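Long-range contacts in 2-C-methyl-D-erythritol 4-phosphate cytidylyltransferase (Anaerococcus prevotii, PDB 4KT7), which probably catalyses transfer of a cytidylyl group from CTP to 2-C-methyl-D-erythritol 4-phosphate, an early step of isoprenoid biosynthesis by the DXP pathway: residues K8-I13 / S103-T108; V50-E55 / L120-I125; T87-T92 / A178-Y183; K132-A137 / K207-E212; T167-D172 / D192-F197. All coordinates share one frame; numbering follows the deposited sequence.

Interaction 1. Residues K8-I13 / S103-T108; sequences KFISAI and SELVLT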
# COMPACT_ATOMS: atom_id res chain seq x y z
N LYS A 8 21.09 -4.21 28.42
CA LYS A 8 21.91 -4.12 27.22
C LYS A 8 21.85 -2.73 26.61
O LYS A 8 20.77 -2.13 26.53
CB LYS A 8 21.47 -5.15 26.17
CG LYS A 8 21.76 -6.60 26.53
CD LYS A 8 20.95 -7.51 25.61
CE LYS A 8 21.45 -8.94 25.65
NZ LYS A 8 20.65 -9.78 24.72
N PHE A 9 23.00 -2.25 26.15
CA PHE A 9 23.14 -0.96 25.48
C PHE A 9 22.42 -1.01 24.14
O PHE A 9 22.67 -1.91 23.33
CB PHE A 9 24.64 -0.73 25.27
CG PHE A 9 25.00 0.66 24.81
CD1 PHE A 9 24.77 1.06 23.51
CD2 PHE A 9 25.67 1.53 25.67
CE1 PHE A 9 25.14 2.32 23.09
CE2 PHE A 9 26.05 2.79 25.24
CZ PHE A 9 25.78 3.19 23.95
N ILE A 10 21.53 -0.04 23.89
CA ILE A 10 20.75 0.01 22.65
C ILE A 10 21.20 1.18 21.77
O ILE A 10 21.31 2.32 22.24
CB ILE A 10 19.22 0.15 22.94
CG1 ILE A 10 18.73 -0.99 23.85
CG2 ILE A 10 18.41 0.20 21.63
CD1 ILE A 10 17.27 -0.88 24.30
N SER A 11 21.48 0.90 20.49
CA SER A 11 21.82 1.96 19.54
C SER A 11 20.70 2.13 18.52
O SER A 11 20.02 1.15 18.19
CB SER A 11 23.09 1.62 18.77
OG SER A 11 24.17 1.36 19.65
N ALA A 12 20.50 3.35 18.03
CA ALA A 12 19.57 3.57 16.92
C ALA A 12 20.33 4.18 15.76
O ALA A 12 21.16 5.08 15.95
CB ALA A 12 18.41 4.46 17.34
N ILE A 13 20.04 3.67 14.56
CA ILE A 13 20.59 4.16 13.32
C ILE A 13 19.44 4.77 12.52
O ILE A 13 18.53 4.05 12.12
CB ILE A 13 21.22 2.99 12.51
CG1 ILE A 13 22.44 2.42 13.25
CG2 ILE A 13 21.62 3.45 11.12
CD1 ILE A 13 23.06 1.20 12.55
N SER A 103 27.55 -1.57 22.22
CA SER A 103 26.21 -1.79 21.66
C SER A 103 25.85 -3.28 21.50
O SER A 103 26.56 -4.03 20.83
CB SER A 103 26.10 -1.09 20.30
OG SER A 103 24.78 -1.26 19.80
N GLU A 104 24.75 -3.71 22.11
CA GLU A 104 24.33 -5.11 21.92
C GLU A 104 23.04 -5.25 21.14
O GLU A 104 22.70 -6.35 20.69
CB GLU A 104 24.17 -5.82 23.26
CG GLU A 104 25.47 -6.04 24.02
CD GLU A 104 25.46 -7.34 24.79
OE1 GLU A 104 25.55 -8.41 24.14
OE2 GLU A 104 25.35 -7.30 26.03
N LEU A 105 22.30 -4.15 21.00
CA LEU A 105 21.03 -4.15 20.27
C LEU A 105 20.96 -2.94 19.36
O LEU A 105 21.41 -1.86 19.74
CB LEU A 105 19.85 -4.11 21.25
CG LEU A 105 19.73 -5.26 22.25
CD1 LEU A 105 18.73 -4.94 23.36
CD2 LEU A 105 19.35 -6.56 21.54
N VAL A 106 20.43 -3.09 18.14
CA VAL A 106 20.36 -1.95 17.23
C VAL A 106 18.98 -1.83 16.61
O VAL A 106 18.42 -2.81 16.11
CB VAL A 106 21.45 -2.00 16.13
CG1 VAL A 106 21.47 -3.34 15.44
CG2 VAL A 106 21.26 -0.88 15.11
N LEU A 107 18.43 -0.63 16.70
CA LEU A 107 17.17 -0.30 16.03
C LEU A 107 17.50 0.58 14.82
O LEU A 107 18.34 1.48 14.90
CB LEU A 107 16.25 0.43 17.03
CG LEU A 107 14.92 1.04 16.55
CD1 LEU A 107 13.88 0.94 17.67
CD2 LEU A 107 15.11 2.50 16.14
N THR A 108 16.84 0.33 13.69
CA THR A 108 17.06 1.15 12.51
C THR A 108 15.74 1.84 12.18
O THR A 108 14.68 1.29 12.47
CB THR A 108 17.49 0.30 11.31
OG1 THR A 108 16.45 -0.65 10.99
CG2 THR A 108 18.75 -0.47 11.66
O HOH W 1 22.20 -9.17 22.28

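Interaction 2. Residues V50-E55 / L120-I125; sequences VKEIDE and LFLKTI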
# COMPACT_ATOMS: atom_id res chain seq x y z
N VAL A 50 13.05 8.86 23.30
CA VAL A 50 13.09 7.47 23.76
C VAL A 50 14.35 7.18 24.57
O VAL A 50 15.42 6.95 24.00
CB VAL A 50 12.99 6.48 22.59
CG1 VAL A 50 13.04 5.05 23.10
CG2 VAL A 50 11.71 6.72 21.81
N LYS A 51 14.21 7.20 25.89
CA LYS A 51 15.35 7.12 26.80
C LYS A 51 15.95 5.73 26.88
O LYS A 51 17.08 5.56 27.35
CB LYS A 51 14.96 7.61 28.19
CG LYS A 51 14.28 8.98 28.22
CD LYS A 51 15.26 10.12 28.01
CE LYS A 51 15.20 10.65 26.58
NZ LYS A 51 15.95 11.93 26.43
N GLU A 52 15.21 4.73 26.41
CA GLU A 52 15.72 3.36 26.32
C GLU A 52 16.86 3.27 25.30
O GLU A 52 17.76 2.44 25.42
CB GLU A 52 14.60 2.38 25.95
CG GLU A 52 13.65 2.03 27.12
CD GLU A 52 12.68 3.15 27.48
OE1 GLU A 52 12.49 4.10 26.68
OE2 GLU A 52 12.10 3.09 28.59
N ILE A 53 16.82 4.15 24.30
CA ILE A 53 17.88 4.17 23.30
C ILE A 53 19.09 4.91 23.88
O ILE A 53 18.95 6.03 24.36
CB ILE A 53 17.38 4.88 22.02
CG1 ILE A 53 16.29 4.02 21.35
CG2 ILE A 53 18.53 5.16 21.07
CD1 ILE A 53 15.49 4.75 20.26
N ASP A 54 20.27 4.28 23.86
CA ASP A 54 21.44 4.87 24.52
C ASP A 54 22.25 5.80 23.62
O ASP A 54 22.97 6.66 24.12
CB ASP A 54 22.36 3.78 25.08
CG ASP A 54 21.68 2.95 26.15
OD1 ASP A 54 21.43 3.50 27.23
OD2 ASP A 54 21.39 1.75 25.90
N GLU A 55 22.14 5.62 22.31
CA GLU A 55 22.83 6.50 21.37
C GLU A 55 22.11 6.51 20.04
O GLU A 55 21.44 5.54 19.69
CB GLU A 55 24.26 6.01 21.10
CG GLU A 55 24.32 4.83 20.16
CD GLU A 55 25.75 4.33 19.90
OE1 GLU A 55 26.73 5.05 20.23
OE2 GLU A 55 25.88 3.21 19.36
N LEU A 120 5.57 3.17 19.23
CA LEU A 120 5.96 2.18 18.25
C LEU A 120 7.42 1.79 18.42
O LEU A 120 7.79 0.62 18.26
CB LEU A 120 5.72 2.71 16.83
CG LEU A 120 6.02 1.75 15.69
CD1 LEU A 120 5.16 0.51 15.83
CD2 LEU A 120 5.80 2.42 14.33
N PHE A 121 8.27 2.78 18.72
CA PHE A 121 9.67 2.48 19.00
C PHE A 121 9.84 1.63 20.26
O PHE A 121 10.66 0.71 20.28
CB PHE A 121 10.48 3.77 19.15
CG PHE A 121 10.67 4.51 17.85
CD1 PHE A 121 11.66 4.13 16.97
CD2 PHE A 121 9.85 5.59 17.52
CE1 PHE A 121 11.85 4.82 15.76
CE2 PHE A 121 10.02 6.27 16.32
CZ PHE A 121 11.03 5.88 15.44
N LEU A 122 9.09 1.96 21.31
CA LEU A 122 9.12 1.17 22.54
C LEU A 122 8.64 -0.26 22.31
O LEU A 122 9.22 -1.22 22.82
CB LEU A 122 8.27 1.83 23.62
CG LEU A 122 8.77 3.19 24.14
CD1 LEU A 122 7.81 3.79 25.17
CD2 LEU A 122 10.16 3.03 24.74
N LYS A 123 7.58 -0.42 21.51
CA LYS A 123 7.06 -1.75 21.21
C LYS A 123 8.08 -2.57 20.44
O LYS A 123 8.21 -3.78 20.66
CB LYS A 123 5.77 -1.66 20.40
CG LYS A 123 4.55 -1.27 21.25
CD LYS A 123 3.46 -0.64 20.38
CE LYS A 123 2.98 -1.60 19.30
NZ LYS A 123 2.08 -0.96 18.28
N THR A 124 8.78 -1.92 19.52
CA THR A 124 9.81 -2.60 18.74
C THR A 124 10.96 -3.02 19.66
O THR A 124 11.44 -4.14 19.58
CB THR A 124 10.33 -1.68 17.63
OG1 THR A 124 9.22 -1.22 16.86
CG2 THR A 124 11.29 -2.41 16.72
N ILE A 125 11.38 -2.12 20.54
CA ILE A 125 12.44 -2.45 21.50
C ILE A 125 12.03 -3.60 22.45
O ILE A 125 12.79 -4.56 22.66
CB ILE A 125 12.86 -1.19 22.30
CG1 ILE A 125 13.62 -0.23 21.39
CG2 ILE A 125 13.72 -1.53 23.54
CD1 ILE A 125 13.98 1.08 22.08

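Interaction 3. Residues T87-T92 / A178-Y183; sequences TRELST and AMYEKY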
# COMPACT_ATOMS: atom_id res chain seq x y z
N THR A 87 24.13 2.96 -1.61
CA THR A 87 22.86 2.23 -1.55
C THR A 87 22.36 2.28 -0.12
O THR A 87 23.14 2.59 0.79
CB THR A 87 22.97 0.74 -1.97
OG1 THR A 87 23.80 0.03 -1.04
CG2 THR A 87 23.53 0.59 -3.39
N ARG A 88 21.08 1.95 0.09
CA ARG A 88 20.52 1.87 1.44
C ARG A 88 21.39 0.98 2.29
O ARG A 88 21.70 1.32 3.44
CB ARG A 88 19.09 1.32 1.43
CG ARG A 88 18.38 1.38 2.80
CD ARG A 88 17.13 0.49 2.84
NE ARG A 88 17.43 -0.92 2.60
CZ ARG A 88 17.97 -1.73 3.51
NH1 ARG A 88 18.29 -1.27 4.72
NH2 ARG A 88 18.22 -3.00 3.22
N GLU A 89 21.78 -0.17 1.75
CA GLU A 89 22.50 -1.15 2.53
C GLU A 89 23.91 -0.68 2.92
O GLU A 89 24.33 -0.84 4.06
CB GLU A 89 22.57 -2.50 1.78
CG GLU A 89 21.23 -3.22 1.71
CD GLU A 89 20.34 -2.69 0.60
OE1 GLU A 89 20.88 -2.10 -0.37
OE2 GLU A 89 19.10 -2.84 0.71
N LEU A 90 24.64 -0.13 1.97
CA LEU A 90 25.98 0.37 2.25
C LEU A 90 25.92 1.53 3.25
O LEU A 90 26.81 1.68 4.10
CB LEU A 90 26.67 0.80 0.96
CG LEU A 90 27.11 -0.33 0.01
CD1 LEU A 90 27.51 0.28 -1.33
CD2 LEU A 90 28.26 -1.10 0.59
N SER A 91 24.87 2.33 3.16
CA SER A 91 24.62 3.35 4.16
C SER A 91 24.40 2.76 5.55
O SER A 91 25.00 3.21 6.54
CB SER A 91 23.42 4.21 3.74
OG SER A 91 23.81 5.06 2.66
N THR A 92 23.55 1.75 5.64
CA THR A 92 23.29 1.11 6.92
C THR A 92 24.58 0.55 7.53
O THR A 92 24.84 0.70 8.73
CB THR A 92 22.25 0.00 6.72
OG1 THR A 92 21.05 0.63 6.27
CG2 THR A 92 22.00 -0.79 8.02
N ALA A 178 26.84 -9.45 11.58
CA ALA A 178 27.39 -10.63 10.90
C ALA A 178 26.64 -10.90 9.58
O ALA A 178 27.25 -11.22 8.56
CB ALA A 178 27.32 -11.86 11.81
N MSE A 179 25.33 -10.75 9.61
CA MSE A 179 24.51 -10.93 8.42
C MSE A 179 24.92 -9.91 7.36
O MSE A 179 24.95 -10.22 6.17
CB MSE A 179 23.03 -10.72 8.75
CG MSE A 179 22.34 -11.79 9.63
SE MSE A 179 22.46 -13.54 8.81
CE MSE A 179 24.03 -14.16 9.78
N TYR A 180 25.23 -8.69 7.80
CA TYR A 180 25.63 -7.63 6.88
C TYR A 180 26.96 -7.94 6.19
O TYR A 180 27.12 -7.69 4.98
CB TYR A 180 25.64 -6.26 7.58
CG TYR A 180 24.52 -5.38 7.09
CD1 TYR A 180 23.25 -5.47 7.64
CD2 TYR A 180 24.72 -4.52 6.02
CE1 TYR A 180 22.21 -4.68 7.16
CE2 TYR A 180 23.69 -3.74 5.53
CZ TYR A 180 22.43 -3.83 6.10
OH TYR A 180 21.41 -3.05 5.61
N GLU A 181 27.90 -8.50 6.94
CA GLU A 181 29.16 -8.90 6.31
C GLU A 181 28.94 -10.00 5.28
O GLU A 181 29.56 -9.98 4.22
CB GLU A 181 30.16 -9.33 7.37
CG GLU A 181 30.56 -8.19 8.28
CD GLU A 181 31.70 -8.58 9.22
OE1 GLU A 181 31.47 -9.42 10.12
OE2 GLU A 181 32.81 -8.03 9.04
N LYS A 182 28.07 -10.96 5.59
CA LYS A 182 27.68 -11.98 4.62
C LYS A 182 27.02 -11.37 3.39
O LYS A 182 27.30 -11.78 2.26
CB LYS A 182 26.71 -12.98 5.25
CG LYS A 182 27.36 -14.02 6.13
CD LYS A 182 26.30 -14.90 6.76
CE LYS A 182 26.91 -16.19 7.26
NZ LYS A 182 27.54 -16.99 6.16
N TYR A 183 26.15 -10.40 3.61
CA TYR A 183 25.49 -9.71 2.49
C TYR A 183 26.48 -9.01 1.58
O TYR A 183 26.37 -9.09 0.35
CB TYR A 183 24.48 -8.70 3.02
CG TYR A 183 23.83 -7.89 1.92
CD1 TYR A 183 22.88 -8.46 1.07
CD2 TYR A 183 24.17 -6.56 1.71
CE1 TYR A 183 22.29 -7.73 0.06
CE2 TYR A 183 23.58 -5.82 0.69
CZ TYR A 183 22.64 -6.41 -0.13
OH TYR A 183 22.05 -5.68 -1.14

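Interaction 4. Residues K132-A137 / K207-E212; sequences KAVITA and KVVHGE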
# COMPACT_ATOMS: atom_id res chain seq x y z
N LYS A 132 15.45 -12.08 18.29
CA LYS A 132 16.68 -11.43 17.85
C LYS A 132 16.48 -10.54 16.64
O LYS A 132 17.39 -9.83 16.25
CB LYS A 132 17.80 -12.46 17.65
CG LYS A 132 18.13 -13.20 18.96
CD LYS A 132 19.52 -13.83 18.93
CE LYS A 132 19.99 -14.11 20.35
NZ LYS A 132 21.46 -14.41 20.44
N ALA A 133 15.28 -10.59 16.05
CA ALA A 133 14.95 -9.71 14.93
C ALA A 133 13.49 -9.34 15.05
O ALA A 133 12.66 -10.18 15.37
CB ALA A 133 15.22 -10.41 13.61
N VAL A 134 13.20 -8.06 14.81
CA VAL A 134 11.86 -7.51 15.00
C VAL A 134 11.61 -6.53 13.85
O VAL A 134 12.47 -5.71 13.55
CB VAL A 134 11.79 -6.73 16.33
CG1 VAL A 134 10.37 -6.19 16.58
CG2 VAL A 134 12.25 -7.62 17.52
N ILE A 135 10.45 -6.60 13.20
CA ILE A 135 10.11 -5.57 12.20
C ILE A 135 8.72 -5.04 12.47
O ILE A 135 7.93 -5.71 13.12
CB ILE A 135 10.15 -6.13 10.77
CG1 ILE A 135 9.05 -7.18 10.57
CG2 ILE A 135 11.50 -6.76 10.49
CD1 ILE A 135 9.00 -7.74 9.14
N THR A 136 8.43 -3.83 11.99
CA THR A 136 7.08 -3.26 12.13
C THR A 136 6.38 -3.43 10.78
O THR A 136 7.01 -3.28 9.75
CB THR A 136 7.13 -1.77 12.51
OG1 THR A 136 8.13 -1.14 11.70
CG2 THR A 136 7.51 -1.60 13.95
N ALA A 137 5.08 -3.74 10.79
CA ALA A 137 4.36 -3.99 9.54
C ALA A 137 2.87 -3.79 9.78
O ALA A 137 2.44 -3.82 10.93
CB ALA A 137 4.65 -5.43 9.02
N LYS A 207 10.20 -11.35 14.39
CA LYS A 207 8.95 -11.01 15.06
C LYS A 207 8.33 -9.80 14.40
O LYS A 207 9.01 -8.82 14.06
CB LYS A 207 9.19 -10.72 16.54
CG LYS A 207 7.93 -10.40 17.34
CD LYS A 207 7.08 -11.68 17.52
CE LYS A 207 5.67 -11.34 18.00
NZ LYS A 207 4.90 -12.60 18.26
N VAL A 208 7.01 -9.83 14.22
CA VAL A 208 6.34 -8.71 13.60
C VAL A 208 5.60 -7.93 14.67
O VAL A 208 4.88 -8.50 15.48
CB VAL A 208 5.36 -9.18 12.52
CG1 VAL A 208 4.67 -7.99 11.90
CG2 VAL A 208 6.10 -9.99 11.44
N VAL A 209 5.81 -6.62 14.69
CA VAL A 209 5.07 -5.74 15.58
C VAL A 209 4.11 -4.93 14.72
O VAL A 209 4.50 -4.43 13.67
CB VAL A 209 6.04 -4.79 16.31
CG1 VAL A 209 5.32 -3.56 16.84
CG2 VAL A 209 6.78 -5.55 17.42
N HIS A 210 2.85 -4.82 15.15
CA HIS A 210 1.88 -3.99 14.43
C HIS A 210 2.37 -2.55 14.34
O HIS A 210 2.66 -1.90 15.36
CB HIS A 210 0.51 -4.01 15.10
CG HIS A 210 -0.21 -5.32 14.98
ND1 HIS A 210 -0.72 -5.78 13.78
CD2 HIS A 210 -0.50 -6.27 15.90
CE1 HIS A 210 -1.29 -6.96 13.97
NE2 HIS A 210 -1.17 -7.28 15.25
N GLY A 211 2.47 -2.05 13.11
CA GLY A 211 2.88 -0.68 12.89
C GLY A 211 1.69 0.26 12.83
O GLY A 211 0.58 -0.06 13.30
N GLU A 212 1.91 1.42 12.25
CA GLU A 212 0.89 2.45 12.20
C GLU A 212 0.63 2.80 10.75
O GLU A 212 1.56 2.94 9.97
CB GLU A 212 1.36 3.66 13.02
CG GLU A 212 1.29 3.40 14.54
CD GLU A 212 2.17 4.33 15.38
OE1 GLU A 212 2.87 5.20 14.81
OE2 GLU A 212 2.17 4.17 16.62

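Interaction 5. Residues T167-D172 / D192-F197; sequences TPQAFD and DDSQLF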
# COMPACT_ATOMS: atom_id res chain seq x y z
N THR A 167 9.16 0.99 9.06
CA THR A 167 10.25 0.97 10.04
C THR A 167 9.69 1.69 11.26
O THR A 167 8.77 2.49 11.12
CB THR A 167 11.53 1.64 9.51
OG1 THR A 167 11.40 3.06 9.57
CG2 THR A 167 11.85 1.20 8.08
N PRO A 168 10.26 1.44 12.45
CA PRO A 168 11.53 0.77 12.77
C PRO A 168 11.56 -0.75 12.62
O PRO A 168 10.53 -1.43 12.47
CB PRO A 168 11.75 1.14 14.24
CG PRO A 168 10.36 1.24 14.78
CD PRO A 168 9.57 1.92 13.67
N GLN A 169 12.79 -1.25 12.62
CA GLN A 169 13.10 -2.66 12.71
C GLN A 169 14.20 -2.70 13.77
O GLN A 169 14.83 -1.69 14.02
CB GLN A 169 13.66 -3.15 11.37
CG GLN A 169 12.70 -3.05 10.19
CD GLN A 169 13.22 -3.78 8.97
OE1 GLN A 169 14.43 -3.96 8.80
NE2 GLN A 169 12.32 -4.23 8.12
N ALA A 170 14.44 -3.85 14.40
CA ALA A 170 15.55 -3.92 15.36
C ALA A 170 16.08 -5.35 15.49
O ALA A 170 15.36 -6.31 15.23
CB ALA A 170 15.10 -3.38 16.73
N PHE A 171 17.35 -5.47 15.90
CA PHE A 171 18.06 -6.76 15.88
C PHE A 171 19.09 -6.85 16.99
O PHE A 171 19.55 -5.82 17.49
CB PHE A 171 18.83 -6.94 14.55
CG PHE A 171 18.01 -6.63 13.35
CD1 PHE A 171 17.24 -7.61 12.75
CD2 PHE A 171 17.98 -5.35 12.85
CE1 PHE A 171 16.45 -7.31 11.66
CE2 PHE A 171 17.20 -5.05 11.74
CZ PHE A 171 16.43 -6.03 11.16
N ASP A 172 19.44 -8.08 17.33
CA ASP A 172 20.69 -8.40 18.04
C ASP A 172 21.82 -7.81 17.21
O ASP A 172 21.90 -8.05 16.00
CB ASP A 172 20.82 -9.94 18.17
CG ASP A 172 22.07 -10.38 18.92
OD1 ASP A 172 23.14 -10.44 18.29
OD2 ASP A 172 21.99 -10.69 20.12
N ASP A 192 14.77 -5.63 2.32
CA ASP A 192 15.01 -4.94 3.59
C ASP A 192 15.95 -5.79 4.42
O ASP A 192 16.24 -6.93 4.04
CB ASP A 192 13.70 -4.74 4.35
CG ASP A 192 13.15 -6.04 4.90
OD1 ASP A 192 12.76 -6.92 4.09
OD2 ASP A 192 13.09 -6.18 6.14
N ASP A 193 16.41 -5.26 5.55
CA ASP A 193 17.42 -5.97 6.33
C ASP A 193 16.92 -7.29 6.86
O ASP A 193 17.70 -8.23 7.02
CB ASP A 193 17.93 -5.13 7.51
CG ASP A 193 18.58 -3.84 7.07
OD1 ASP A 193 19.19 -3.81 5.98
OD2 ASP A 193 18.50 -2.85 7.83
N SER A 194 15.63 -7.39 7.17
CA SER A 194 15.15 -8.63 7.78
C SER A 194 15.11 -9.78 6.78
O SER A 194 15.09 -10.94 7.19
CB SER A 194 13.77 -8.46 8.44
OG SER A 194 12.75 -8.40 7.45
N GLN A 195 15.13 -9.48 5.48
CA GLN A 195 15.15 -10.55 4.48
C GLN A 195 16.51 -11.26 4.51
O GLN A 195 16.65 -12.39 4.01
CB GLN A 195 14.83 -10.04 3.07
CG GLN A 195 14.59 -11.19 2.06
CD GLN A 195 14.25 -10.69 0.68
OE1 GLN A 195 14.65 -9.59 0.28
NE2 GLN A 195 13.50 -11.50 -0.08
N LEU A 196 17.51 -10.62 5.12
CA LEU A 196 18.81 -11.27 5.28
C LEU A 196 18.64 -12.61 5.98
O LEU A 196 19.36 -13.57 5.72
CB LEU A 196 19.77 -10.36 6.05
CG LEU A 196 20.26 -9.13 5.27
CD1 LEU A 196 21.19 -8.27 6.15
CD2 LEU A 196 20.99 -9.54 4.01
N PHE A 197 17.64 -12.69 6.85
CA PHE A 197 17.42 -13.91 7.62
C PHE A 197 16.99 -15.07 6.75
O PHE A 197 17.29 -16.22 7.06
CB PHE A 197 16.45 -13.65 8.77
CG PHE A 197 17.08 -12.90 9.90
CD1 PHE A 197 17.40 -11.55 9.76
CD2 PHE A 197 17.38 -13.53 11.09
CE1 PHE A 197 18.01 -10.86 10.79
CE2 PHE A 197 17.98 -12.84 12.12
CZ PHE A 197 18.31 -11.51 11.96
O HOH W 2 15.54 -2.74 6.42

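Interaction 1. Residues K8-I13 / S103-T108
Ser11 and Ser103 meet hydroxyl to hydroxyl, Ser103 OG donating to Ser11 OG over 2.7 Å. Because Ser103 holds OG anti to its backbone N (chi1 -177°), the group reaches across to the neighbouring chain, and Glu55 takes up Ser11 OG on the further side. The Phe9 ring turns its edge to the same Ser11 oxygen and sets CD1 3.7 Å from Ser103 CA. Beyond the serines, strands 10-13 and 105-108 run parallel in the sheet, their short axes 25° apart. On the serine face, Ile13 CD1 lies 3.8 Å from Val106 CG2, the two branched chains meeting at a slant. The other face, where helix 118-127 packs, is wholly apolar along the paired residues. Leu105 CD1 touches Ile10 CG1 at 4.0 Å and, beside the strand, Lys8 CB at 3.9 Å, with the extended Lys8 chain running at about a right angle to the leucine; Ala12 CB touches Leu107 CD2. The backbone ladder uses Ser11 twice, its N donating to Leu105 O and its O accepting from Leu107 N at 2.8 Å. Near the N-terminal end of the pairing, Phe9 O takes two donors, Glu104 N and Leu105 N. The chemistry implies a divided interface: a buried relay from Ser103 through Ser11 to the Glu55 carboxylate, which would probably polarise both hydroxyls, backed by a hydrocarbon face.

Interaction 2. Residues V50-E55 / L120-I125
Ile125, Val50 and Leu122 have the most surface buried in this contact, with Glu52 close behind; a type I beta turn from Val50 to Ile53 is laid against helix 118-127 of the alpha/beta fold. The turn, closed by Ile53 N donating to Val50 O, follows helix 39-48 and leads into strand 55-60, so the packing joins one connection of the sheet to a helix that covers it. Ile125 reaches the turn with CD1 alone. That methyl sits 3.8 Å from Ile53 CG1, the two isoleucines crossing at about a right angle, and also meets Glu52 CB at 4.1 Å and Val50 CG1 at 4.2 Å. Val50 divides its two methyls between successive helix residues: CG1, anti to the backbone N (chi1 180°), passes Leu122 CD2 at 3.9 Å, the two side chains passing antiparallel, while CG2 approaches Phe121 CB. Further in, Phe121 turns its ring away from the turn, to pack on helix 39-48 and Pro168. The Glu52 chain bends at chi2 (74°), which sets CD 3.7 Å from Leu122 CD2, and OE1 lies 3.2 Å from the same methyl.

Interaction 3. Residues T87-T92 / A178-Y183
Tyr180 and Thr92 meet through the phenol oxygen, Tyr180 OH lying 3.4 Å from both CB and CG2 of Thr92. The tyrosine holds an unusual first torsion (chi1 -110°), away from the staggered positions, and its ring presents CE2 edge-on to Glu89 O at 3.3 Å. The hydroxyl has its polar partner in Asp193, which also forms a salt bridge with Arg88. Tyr183, one helical turn on, sends CG anti to its backbone N (chi1 176°) and touches Glu89 through ring atom CE2, which is 3.6 Å from CB. Helices 88-97 and 173-184 thus pack through long aromatic side chains, and the axes of these segments come no closer than 11.2 Å; both cover the sheet face that carries Ile13 and Val106. Thr87 is the N-cap of helix 88-97, its OG1 accepting from Leu90 N at 3.1 Å. Glu89 bends at chi2 (81°), bringing CD near the Tyr183 hydroxyl, carboxylate and ring planes well inclined. Arg88 is extended at first and bends at chi3; its NH2 lies 2.7 Å from Glu89 OE2 in a salt bridge whose hydrogen bond is weak. Thr92 OG1 turns back along its own helix to Arg88 O, 3.0 Å away, and leaves the CG2 methyl to the tyrosine.

Interaction 4. Residues K132-A137 / K207-E212
Val134 and Val209 meet methyl to methyl while the backbones beside them zip together as parallel strands. Five hydrogen bonds make the ladder. Ile135 is held twice by the same neighbour: its N donates to Lys207 O and its O accepts from Val209 N, each over 2.8 Å. Lys207 N to Ala133 O and Ala137 N to Val209 O extend the pattern, and Gly211 N closes it on Ala137 O at 2.8 Å, coming from above the carbonyl plane, just past strand 206-210. Apolar contacts divide by face. On one, Val134 CG1, anti to the backbone N (chi1 -178°), lies 3.7 Å from Val209 CG2 and Thr136 CG2 leans on the other valine methyl; on the opposite face Val208 CG1 touches Ala137 CB at 3.9 Å, while its CG2 nears Ile135 CG1. Polar ends look elsewhere: Thr136 OG1 bonds to Pro168 O, and Lys207 NZ to Asp150 O of the second subunit, whose Tyr152 adds a cation-pi contact. Val208 also makes backbone hydrogen bonds to that subunit. A parallel strand pair whose outer member is met by the partner's chain fits the homodimer known for IspD enzymes, in which extended arms interlock across the interface.

Interaction 5. Residues T167-D172 / D192-F197
Gln169 and Asp192 form the tight end of this contact, where Gln169 NE2 donates to Asp192 OD2 over 2.9 Å in a nearly straight bond (162°). The acceptor lies close to the amide plane, whereas the amide reaches the carboxylate on its anti side. The same oxygen is gripped twice more: Ser194 OG donates to the syn lone pair of Asp192 OD2 at 2.6 Å, and Ser194 N comes from above the carboxylate at 3.0 Å, making an Asx turn. Lys145 of the second subunit pairs with Asp192 OD1, which would help to offset the charge of this buried carboxylate. The other end of the Gln169 amide is less closely packed. There OE1 lies 3.9 Å from Asp193 CB, and a water spans the gap, donating to Gln169 OE1 and accepting from Asp193 N at 2.8 Å. The aromatic part is looser: Phe171 CD1 lies 3.9 Å from Phe197 CE1 as the two side chains overlap while pointing opposite ways, and Phe171 CZ touches Asp193 CB. Strand 168-172 runs antiparallel between strands 105-110 and 133-139; its Gln169 and Phe171 face residues 192-194 and Phe197 of helix 196-199, while Pro168 and Ala170 pack against helix 118-127.

In the fold
Interactions 1, 4 and 5 share one mixed sheet: strand 168-172 lies between strand 105-110 of interaction 1 and strand 133-139 of interaction 4, with backbone hydrogen bonds to both. The two parallel strand pairs rest mainly on backbone ladders, whereas interactions 2 and 3 rest mainly on side chains. Helix 118-127, in interaction 2, lies over one sheet face; the helices of interaction 3 lie over the other, in a partly buried contact, whereas the remaining four are buried. Asp193 ties interaction 3 to interaction 5 through Arg88 and Tyr180, as Asp54 and Glu55 tie 50-55 to strand 10-16. Only interactions 4 and 5 touch the second subunit.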